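Local coordinates for homoserine kinase (Listeria monocytogenes, PDB 3HUL), which probably catalyses the ATP-dependent phosphorylation of L-homoserine to O-phospho-L-homoserine in threonine biosynthesis, as a member of the GHMP kinase family, at the interface of chains A and B. Coordinates in Å, arbitrary orientation; residue numbers count along the deposited sequence, not the author numbering. Chains: chain A/B, Homoserine kinase.

Contact 1: the interface of chains A and B. Residues chain A 196-197, 199-200; chain B 148-150, 199.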
loop_
_atom_site.group_PDB
_atom_site.type_symbol
_atom_site.label_atom_id
_atom_site.label_comp_id
_atom_site.label_asym_id
_atom_site.label_seq_id
_atom_site.Cartn_x
_atom_site.Cartn_y
_atom_site.Cartn_z
ATOM N N ALA A 196 -0.458 3.283 10.627
ATOM C CA ALA A 196 -0.188 4.159 9.491
ATOM C C ALA A 196 1.327 4.306 9.204
ATOM O O ALA A 196 1.748 4.365 8.048
ATOM C CB ALA A 196 -0.808 5.513 9.724
ATOM N N ALA A 197 2.141 4.348 10.250
ATOM C CA ALA A 197 3.586 4.550 10.076
ATOM C C ALA A 197 4.255 3.338 9.486
ATOM O O ALA A 197 5.195 3.469 8.676
ATOM C CB ALA A 197 4.267 4.978 11.434
ATOM N N LEU A 199 3.002 1.394 7.450
ATOM C CA LEU A 199 2.694 1.381 6.015
ATOM C C LEU A 199 3.407 2.489 5.194
ATOM O O LEU A 199 3.386 2.446 3.961
ATOM C CB LEU A 199 1.157 1.261 5.772
ATOM C CG LEU A 199 0.715 -0.190 6.160
ATOM C CD1 LEU A 199 -0.608 -0.284 6.870
ATOM C CD2 LEU A 199 0.684 -1.066 4.901
ATOM N N ARG A 200 4.096 3.425 5.864
ATOM C CA ARG A 200 5.043 4.313 5.179
ATOM C C ARG A 200 6.469 3.744 5.232
ATOM O O ARG A 200 7.414 4.411 4.821
ATOM C CB ARG A 200 5.086 5.710 5.842
ATOM C CG ARG A 200 3.821 6.552 5.759
ATOM C CD ARG A 200 3.595 7.218 4.401
ATOM N NE ARG A 200 4.755 7.923 3.867
ATOM C CZ ARG A 200 4.886 9.241 3.780
ATOM N NH1 ARG A 200 3.900 10.059 4.206
ATOM N NH2 ARG A 200 6.019 9.744 3.257
ATOM N N VAL B 148 0.779 10.816 10.497
ATOM C CA VAL B 148 1.263 10.260 9.271
ATOM C C VAL B 148 0.264 10.634 8.191
ATOM O O VAL B 148 -0.953 10.552 8.397
ATOM C CB VAL B 148 1.395 8.709 9.369
ATOM C CG1 VAL B 148 2.021 8.151 8.117
ATOM C CG2 VAL B 148 2.227 8.335 10.600
ATOM N N ARG B 149 0.785 11.074 7.056
ATOM C CA ARG B 149 -0.046 11.429 5.902
ATOM C C ARG B 149 -0.060 10.229 4.969
ATOM O O ARG B 149 0.935 9.532 4.857
ATOM C CB ARG B 149 0.532 12.629 5.156
ATOM C CG ARG B 149 -0.457 13.223 4.092
ATOM C CD ARG B 149 0.101 14.467 3.410
ATOM N NE ARG B 149 -0.551 14.694 2.114
ATOM C CZ ARG B 149 -0.017 14.384 0.930
ATOM N NH1 ARG B 149 1.198 13.829 0.849
ATOM N NH2 ARG B 149 -0.716 14.612 -0.182
ATOM N N HIS B 150 -1.195 9.996 4.318
ATOM C CA HIS B 150 -1.323 8.933 3.339
ATOM C C HIS B 150 -2.187 9.463 2.227
ATOM O O HIS B 150 -2.829 10.478 2.402
ATOM C CB HIS B 150 -1.940 7.676 3.954
ATOM C CG HIS B 150 -0.940 6.744 4.582
ATOM N ND1 HIS B 150 0.001 6.039 3.848
ATOM C CD2 HIS B 150 -0.746 6.389 5.880
ATOM C CE1 HIS B 150 0.729 5.296 4.670
ATOM N NE2 HIS B 150 0.297 5.486 5.905
ATOM N N LEU B 199 -5.767 1.433 3.824
ATOM C CA LEU B 199 -4.402 1.303 3.301
ATOM C C LEU B 199 -4.199 0.108 2.378
ATOM O O LEU B 199 -3.194 0.068 1.662
ATOM C CB LEU B 199 -3.411 1.273 4.456
ATOM C CG LEU B 199 -3.225 2.644 5.132
ATOM C CD1 LEU B 199 -2.741 2.503 6.580
ATOM C CD2 LEU B 199 -2.259 3.490 4.296
#
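The imidazole of B:His150 meets chain A edge-on: the carbonyl carbons of A:Ala196 and A:Leu199 lie at its rim, in the ring plane, while B:Leu199 of its own chain puts CD2 over the centre of one face, 3.3 Å above the plane. The guanidinium of A:Arg200 also works through its edge, where the carbonyl oxygen of B:Arg149 lies in plane. Both edges carry hydrogen bonds to backbone carbonyls. B:His150 NE2 donates to A:Ala196 O at 2.8 Å, a nearly straight bond (166° at the hydrogen) whose donor is tilted away from the carbonyl plane. With CG set beside its own backbone N (chi1 -88°), the ring points toward the end of helix 181-198. A:Arg200 NH1 donates to B:Arg149 O over 3.1 Å, its chain bending at chi2 and chi3 to bring the guanidinium there. On the way, the aliphatic part of A:Arg200 runs antiparallel to two side chains of strand 144-150: CG lies 3.4 Å from B:Val148 CG1, and CD 3.5 Å from B:His150 CE1. A:Ala196 CB packs against B:Val148 CB at 3.9 Å and also faces the imidazole CD2. The two copies of Leu199 cross obliquely, CD1 to CD1 at 3.5 Å. The patch thus fastens the last turn of one helix to the partner's strand, and may help to set the register of the two chains if this two-fold pairing occurs in solution.

Contact 2: the interface of chains A and B. Residues chain A 181, 184-185, 188; chain B 18-19, 179, 215.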
loop_
_atom_site.group_PDB
_atom_site.type_symbol
_atom_site.label_atom_id
_atom_site.label_comp_id
_atom_site.label_asym_id
_atom_site.label_seq_id
_atom_site.Cartn_x
_atom_site.Cartn_y
_atom_site.Cartn_z
ATOM N N PHE A 181 -12.654 8.095 29.286
ATOM C CA PHE A 181 -12.905 8.277 27.869
ATOM C C PHE A 181 -11.672 8.811 27.119
ATOM O O PHE A 181 -11.218 8.207 26.142
ATOM C CB PHE A 181 -14.104 9.213 27.670
ATOM C CG PHE A 181 -14.573 9.298 26.242
ATOM C CD1 PHE A 181 -14.214 10.376 25.443
ATOM C CD2 PHE A 181 -15.366 8.294 25.696
ATOM C CE1 PHE A 181 -14.645 10.453 24.113
ATOM C CE2 PHE A 181 -15.803 8.362 24.368
ATOM C CZ PHE A 181 -15.438 9.438 23.577
ATOM N N ALA A 184 -8.817 6.404 26.581
ATOM C CA ALA A 184 -9.123 5.405 25.573
ATOM C C ALA A 184 -8.959 5.957 24.146
ATOM O O ALA A 184 -8.391 5.284 23.285
ATOM C CB ALA A 184 -10.531 4.856 25.778
ATOM N N VAL A 185 -9.461 7.179 23.919
ATOM C CA VAL A 185 -9.376 7.866 22.622
ATOM C C VAL A 185 -7.914 8.039 22.219
ATOM O O VAL A 185 -7.541 7.747 21.090
ATOM C CB VAL A 185 -10.112 9.232 22.640
ATOM C CG1 VAL A 185 -9.861 10.026 21.358
ATOM C CG2 VAL A 185 -11.622 9.018 22.817
ATOM N N SER A 188 -6.163 4.700 21.387
ATOM C CA SER A 188 -6.572 4.309 20.060
ATOM C C SER A 188 -5.730 5.051 19.026
ATOM O O SER A 188 -5.200 4.451 18.099
ATOM C CB SER A 188 -8.061 4.584 19.860
ATOM O OG SER A 188 -8.450 4.149 18.578
ATOM N N PHE B 18 -12.301 8.764 15.546
ATOM C CA PHE B 18 -12.560 9.901 16.444
ATOM C C PHE B 18 -11.282 10.584 16.993
ATOM O O PHE B 18 -10.447 9.933 17.623
ATOM C CB PHE B 18 -13.456 9.414 17.593
ATOM C CG PHE B 18 -13.891 10.492 18.523
ATOM C CD1 PHE B 18 -14.842 11.438 18.122
ATOM C CD2 PHE B 18 -13.367 10.563 19.806
ATOM C CE1 PHE B 18 -15.254 12.453 18.991
ATOM C CE2 PHE B 18 -13.774 11.570 20.681
ATOM C CZ PHE B 18 -14.723 12.521 20.266
ATOM N N ASP B 19 -11.142 11.892 16.744
ATOM C CA ASP B 19 -9.946 12.672 17.161
ATOM C C ASP B 19 -8.585 12.195 16.574
ATOM O O ASP B 19 -7.525 12.542 17.099
ATOM C CB ASP B 19 -9.836 12.766 18.694
ATOM C CG ASP B 19 -10.892 13.679 19.328
ATOM O OD1 ASP B 19 -11.927 14.013 18.689
ATOM O OD2 ASP B 19 -10.672 14.067 20.494
ATOM N N LEU B 179 -15.321 4.786 30.227
ATOM C CA LEU B 179 -15.803 3.789 29.289
ATOM C C LEU B 179 -15.308 2.454 29.853
ATOM O O LEU B 179 -14.189 2.383 30.359
ATOM C CB LEU B 179 -15.173 4.075 27.913
ATOM C CG LEU B 179 -15.848 3.735 26.574
ATOM C CD1 LEU B 179 -17.253 4.326 26.449
ATOM C CD2 LEU B 179 -14.977 4.234 25.435
ATOM N N TRP B 215 -17.465 5.087 19.832
ATOM C CA TRP B 215 -17.125 6.151 20.784
ATOM C C TRP B 215 -18.356 6.923 21.283
ATOM O O TRP B 215 -19.500 6.505 21.063
ATOM C CB TRP B 215 -16.089 7.122 20.184
ATOM C CG TRP B 215 -14.817 6.440 19.748
ATOM C CD1 TRP B 215 -14.409 6.212 18.463
ATOM C CD2 TRP B 215 -13.804 5.871 20.596
ATOM N NE1 TRP B 215 -13.203 5.548 18.459
ATOM C CE2 TRP B 215 -12.809 5.326 19.751
ATOM C CE3 TRP B 215 -13.641 5.767 21.986
ATOM C CZ2 TRP B 215 -11.662 4.690 20.252
ATOM C CZ3 TRP B 215 -12.499 5.130 22.481
ATOM C CH2 TRP B 215 -11.525 4.604 21.612
HETATM O O HOH W 1 -8.621 7.981 18.439
#
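Water 1 is held between two backbone carbonyls of opposite chains, 2.8 Å from B:Phe18 O and 2.9 Å from A:Val185 O, and so gives the patch a polar bridge. Side-chain carbons make most of the contacts around it. A:Val185 reaches chain B with both methyl groups: CG1 lies 3.8 Å from B:Asp19 CB, while CG2 meets the edge of the B:Phe18 ring in its plane and also sits above one face of the B:Trp215 indole, displaced toward the rim. A chi1 of 172° directs the two methyls this way, CG1 opposite the backbone N and CG2 beside it. OD1 of the B:Asp19 carboxylate, from the same chain, lies against one face of this phenyl ring, over its centre. The side chains of A:Phe181 and B:Phe18 run at about a right angle to each other and approach through CE1 and CE2, 3.7 Å apart. Farther round the A:Phe181 ring, CD2 touches B:Leu179 CD2 at 4.1 Å. The six-membered part of the indole leans on the first turns of helix 181-198, with B:Trp215 CZ3 3.8 Å from A:Ala184 CB and CZ2 3.6 Å from A:Ser188 CB. Aromatic groups from separate stretches of chain B therefore grasp the start of this helix, and the site may help to hold the two chains together, if the pairing is biological.

Contact 3: the interface of chains A and B. Residues chain A 148, 150, 195, 199; chain B 196-197, 199-200.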
loop_
_atom_site.group_PDB
_atom_site.type_symbol
_atom_site.label_atom_id
_atom_site.label_comp_id
_atom_site.label_asym_id
_atom_site.label_seq_id
_atom_site.Cartn_x
_atom_site.Cartn_y
_atom_site.Cartn_z
ATOM N N VAL A 148 -7.390 -7.413 8.682
ATOM C CA VAL A 148 -6.659 -7.099 7.468
ATOM C C VAL A 148 -5.260 -7.637 7.664
ATOM O O VAL A 148 -4.644 -7.384 8.708
ATOM C CB VAL A 148 -6.587 -5.562 7.190
ATOM C CG1 VAL A 148 -5.894 -5.304 5.859
ATOM C CG2 VAL A 148 -7.978 -4.934 7.156
ATOM N N HIS A 150 -1.426 -7.415 6.415
ATOM C CA HIS A 150 -0.469 -6.566 5.755
ATOM C C HIS A 150 0.913 -7.237 5.843
ATOM O O HIS A 150 1.108 -8.188 6.623
ATOM C CB HIS A 150 -0.440 -5.179 6.427
ATOM C CG HIS A 150 -1.471 -4.229 5.901
ATOM N ND1 HIS A 150 -1.394 -3.668 4.640
ATOM C CD2 HIS A 150 -2.603 -3.736 6.463
ATOM C CE1 HIS A 150 -2.428 -2.861 4.457
ATOM N NE2 HIS A 150 -3.183 -2.888 5.542
ATOM N N ILE A 195 0.052 1.858 13.095
ATOM C CA ILE A 195 -0.347 1.167 11.866
ATOM C C ILE A 195 -0.045 2.024 10.614
ATOM O O ILE A 195 0.568 1.564 9.663
ATOM C CB ILE A 195 -1.859 0.773 11.895
ATOM C CG1 ILE A 195 -2.135 -0.295 12.962
ATOM C CG2 ILE A 195 -2.320 0.312 10.547
ATOM C CD1 ILE A 195 -3.601 -0.291 13.471
ATOM N N LEU A 199 3.002 1.394 7.450
ATOM C CA LEU A 199 2.694 1.381 6.015
ATOM C C LEU A 199 3.407 2.489 5.194
ATOM O O LEU A 199 3.386 2.446 3.961
ATOM C CB LEU A 199 1.157 1.261 5.772
ATOM C CG LEU A 199 0.715 -0.190 6.160
ATOM C CD1 LEU A 199 -0.608 -0.284 6.870
ATOM C CD2 LEU A 199 0.684 -1.066 4.901
ATOM N N ALA B 196 -6.300 -0.027 8.493
ATOM C CA ALA B 196 -5.571 -1.041 7.744
ATOM C C ALA B 196 -6.264 -1.309 6.418
ATOM O O ALA B 196 -5.595 -1.624 5.397
ATOM C CB ALA B 196 -5.445 -2.328 8.556
ATOM N N ALA B 197 -7.598 -1.205 6.443
ATOM C CA ALA B 197 -8.423 -1.536 5.280
ATOM C C ALA B 197 -8.265 -0.467 4.227
ATOM O O ALA B 197 -8.046 -0.786 3.048
ATOM C CB ALA B 197 -9.967 -1.735 5.704
ATOM N N LEU B 199 -5.767 1.433 3.824
ATOM C CA LEU B 199 -4.402 1.303 3.301
ATOM C C LEU B 199 -4.199 0.108 2.378
ATOM O O LEU B 199 -3.194 0.068 1.662
ATOM C CB LEU B 199 -3.411 1.273 4.456
ATOM C CG LEU B 199 -3.225 2.644 5.132
ATOM C CD1 LEU B 199 -2.741 2.503 6.580
ATOM C CD2 LEU B 199 -2.259 3.490 4.296
ATOM N N ARG B 200 -5.119 -0.869 2.409
ATOM C CA ARG B 200 -5.162 -1.915 1.390
ATOM C C ARG B 200 -6.077 -1.558 0.203
ATOM O O ARG B 200 -6.357 -2.431 -0.618
ATOM C CB ARG B 200 -5.678 -3.242 1.974
ATOM C CG ARG B 200 -4.703 -3.977 2.822
ATOM C CD ARG B 200 -4.629 -5.482 2.508
ATOM N NE ARG B 200 -5.927 -6.173 2.437
ATOM C CZ ARG B 200 -6.060 -7.488 2.229
ATOM N NH1 ARG B 200 -7.269 -8.034 2.157
ATOM N NH2 ARG B 200 -4.986 -8.268 2.086
#
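A:His150 ends strand 144-150 in an extended conformation (phi -124°, psi 164°), facing B:Ala196 in the last turn of helix 181-199, beyond which B:Arg200 leaves the helix. The histidine NE2 donates a hydrogen bond of 2.7 Å to B:Ala196 O, nearly straight at 163°; the acceptor lies in the ring plane, but the donor stands somewhat out of the carbonyl plane. The imidazole is sandwiched from both sides. A:Leu199 of its own chain places CD1 over the centre of one face, 3.8 Å above the plane, and B:Arg200 brings CD to the opposite face, offset toward the rim. The plane of the guanidinium is steeply turned from that of the ring, so the arginine covers the histidine with its aliphatic stem rather than by a flat stack. CG of B:Arg200 is modelled too close to A:His150 CE1, and this approach is doubtful. The bends at chi2 and chi3 carry the stem onward past A:Val148, the two side chains running in opposite senses: CG1 of the valine lies 3.6 Å from B:Arg200 CD and 3.5 Å from NE. A:Val148 also covers the helix end, CB lying 3.7 Å from B:Ala196 CB and CG2 3.9 Å from B:Ala197 CA. Next to this, the ring carbon CD2 of A:His150 rests 3.8 Å from the same B:Ala196 CB, so that one methyl group touches both the valine and the imidazole.

Contact 4: the interface of chains A and B. Residues chain A 193, 205, 208-209, 212; chain B 146-148.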
loop_
_atom_site.group_PDB
_atom_site.type_symbol
_atom_site.label_atom_id
_atom_site.label_comp_id
_atom_site.label_asym_id
_atom_site.label_seq_id
_atom_site.Cartn_x
_atom_site.Cartn_y
_atom_site.Cartn_z
ATOM N N VAL A 193 -1.726 5.543 14.595
ATOM C CA VAL A 193 -0.483 6.106 14.081
ATOM C C VAL A 193 0.574 5.018 13.818
ATOM O O VAL A 193 1.227 5.013 12.769
ATOM C CB VAL A 193 0.060 7.236 15.010
ATOM C CG1 VAL A 193 1.463 7.684 14.555
ATOM C CG2 VAL A 193 -0.885 8.426 14.973
ATOM N N LEU A 205 9.265 5.700 13.674
ATOM C CA LEU A 205 8.047 6.241 14.290
ATOM C C LEU A 205 7.189 5.098 14.843
ATOM O O LEU A 205 6.745 5.173 15.973
ATOM C CB LEU A 205 7.258 7.115 13.305
ATOM C CG LEU A 205 5.832 7.607 13.658
ATOM C CD1 LEU A 205 5.795 8.407 14.998
ATOM C CD2 LEU A 205 5.327 8.472 12.490
ATOM N N GLU A 208 8.480 3.806 18.176
ATOM C CA GLU A 208 8.134 4.801 19.179
ATOM C C GLU A 208 6.690 4.661 19.697
ATOM O O GLU A 208 6.439 4.768 20.912
ATOM C CB GLU A 208 8.351 6.179 18.563
ATOM C CG GLU A 208 8.327 7.355 19.536
ATOM C CD GLU A 208 9.002 8.599 18.943
ATOM O OE1 GLU A 208 9.435 8.553 17.752
ATOM O OE2 GLU A 208 9.101 9.623 19.669
ATOM N N MET A 209 5.737 4.438 18.792
ATOM C CA MET A 209 4.342 4.226 19.208
ATOM C C MET A 209 4.208 2.864 19.906
ATOM O O MET A 209 3.530 2.724 20.900
ATOM C CB MET A 209 3.372 4.320 18.000
ATOM C CG MET A 209 3.375 5.698 17.249
ATOM S SD MET A 209 2.836 7.138 18.229
ATOM C CE MET A 209 4.376 7.793 18.816
ATOM N N ARG A 212 4.711 2.593 23.816
ATOM C CA ARG A 212 3.732 3.122 24.774
ATOM C C ARG A 212 2.645 2.080 25.133
ATOM O O ARG A 212 2.138 1.360 24.263
ATOM C CB ARG A 212 3.145 4.426 24.243
ATOM C CG ARG A 212 4.209 5.334 23.652
ATOM C CD ARG A 212 4.083 6.768 24.093
ATOM N NE ARG A 212 5.116 7.599 23.463
ATOM C CZ ARG A 212 5.414 8.848 23.821
ATOM N NH1 ARG A 212 4.764 9.448 24.819
ATOM N NH2 ARG A 212 6.369 9.505 23.176
ATOM N N PHE B 146 1.898 13.441 16.786
ATOM C CA PHE B 146 2.474 12.495 15.863
ATOM C C PHE B 146 1.375 12.271 14.833
ATOM O O PHE B 146 0.203 12.101 15.172
ATOM C CB PHE B 146 2.861 11.188 16.576
ATOM C CG PHE B 146 3.889 11.365 17.686
ATOM C CD1 PHE B 146 5.251 11.335 17.410
ATOM C CD2 PHE B 146 3.482 11.560 19.005
ATOM C CE1 PHE B 146 6.211 11.500 18.431
ATOM C CE2 PHE B 146 4.430 11.738 20.038
ATOM C CZ PHE B 146 5.795 11.697 19.745
ATOM N N TYR B 147 1.745 12.330 13.569
ATOM C CA TYR B 147 0.794 12.123 12.492
ATOM C C TYR B 147 1.543 11.502 11.337
ATOM O O TYR B 147 2.782 11.620 11.238
ATOM C CB TYR B 147 0.101 13.426 12.066
ATOM C CG TYR B 147 1.071 14.508 11.645
ATOM C CD1 TYR B 147 1.672 14.483 10.370
ATOM C CD2 TYR B 147 1.408 15.548 12.519
ATOM C CE1 TYR B 147 2.590 15.453 9.984
ATOM C CE2 TYR B 147 2.327 16.530 12.140
ATOM C CZ TYR B 147 2.913 16.477 10.873
ATOM O OH TYR B 147 3.821 17.444 10.490
ATOM N N VAL B 148 0.779 10.816 10.497
ATOM C CA VAL B 148 1.263 10.260 9.271
ATOM C C VAL B 148 0.264 10.634 8.191
ATOM O O VAL B 148 -0.953 10.552 8.397
ATOM C CB VAL B 148 1.395 8.709 9.369
ATOM C CG1 VAL B 148 2.021 8.151 8.117
ATOM C CG2 VAL B 148 2.227 8.335 10.600
#
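The phenyl ring of B:Phe146 forms the apolar centre, and A:Met209 caps it: the methyl CE stands over the middle of one face, 3.8 Å from the ring centroid, in a CH-pi contact. The methionine chain reaches this position by bending at both chi2 (-63°) and chi3, which turns its end back onto the ring. A:Leu205 divides its two branches between neighbours, CD1 lying 3.8 Å from B:Phe146 CD1, on the same side of the ring as the methionine methyl, and CD2 3.6 Å from B:Val148 CG2. The leucine and valine lie alongside each other, pointing in opposite directions. A:Val193 adds contacts from helix 181-198, with CG1 4.1 Å from B:Val148 CG2 and CG2 3.8 Å from the carbonyl B:Phe146 O. Toward the far end of the phenyl group the surroundings become polar. A:Glu208, extended beyond CG, comes in at about a right angle and sets OE2 3.7 Å from B:Phe146 CE1; its carboxylate is turned steeply (68°) against the ring. The guanidinium of A:Arg212 approaches the tip carbon, NH2 to B:Phe146 CZ at 4.1 Å, and is likewise strongly inclined. Acidic and basic groups thus border the outer part of the ring. In the fold, the site lies where strand 144-150 of chain B runs against two helices of chain A, 181-198 and 203-210, with A:Arg212 in the loop just after the second.

Helix 181-198 of chain A serves contacts 1, 2 and 4; in contact 3 its counterpart in chain B, helix 181-199, meets strand 144-150 of chain A. Contacts 1 and 3 are approximate twins under the two-fold, differing in the course of Arg200; their C-alpha centres are about 9 Å apart, and they share A:Leu199 and B:Leu199. Contact 4 lies about 10 Å from contact 1, joined to it by B:Val148. Contact 2 is more remote, about 20 Å from contacts 1 and 3 and 16 Å from contact 4. Gripping the helix at both ends may stabilise this pairing within the four-copy assembly, if it is biological.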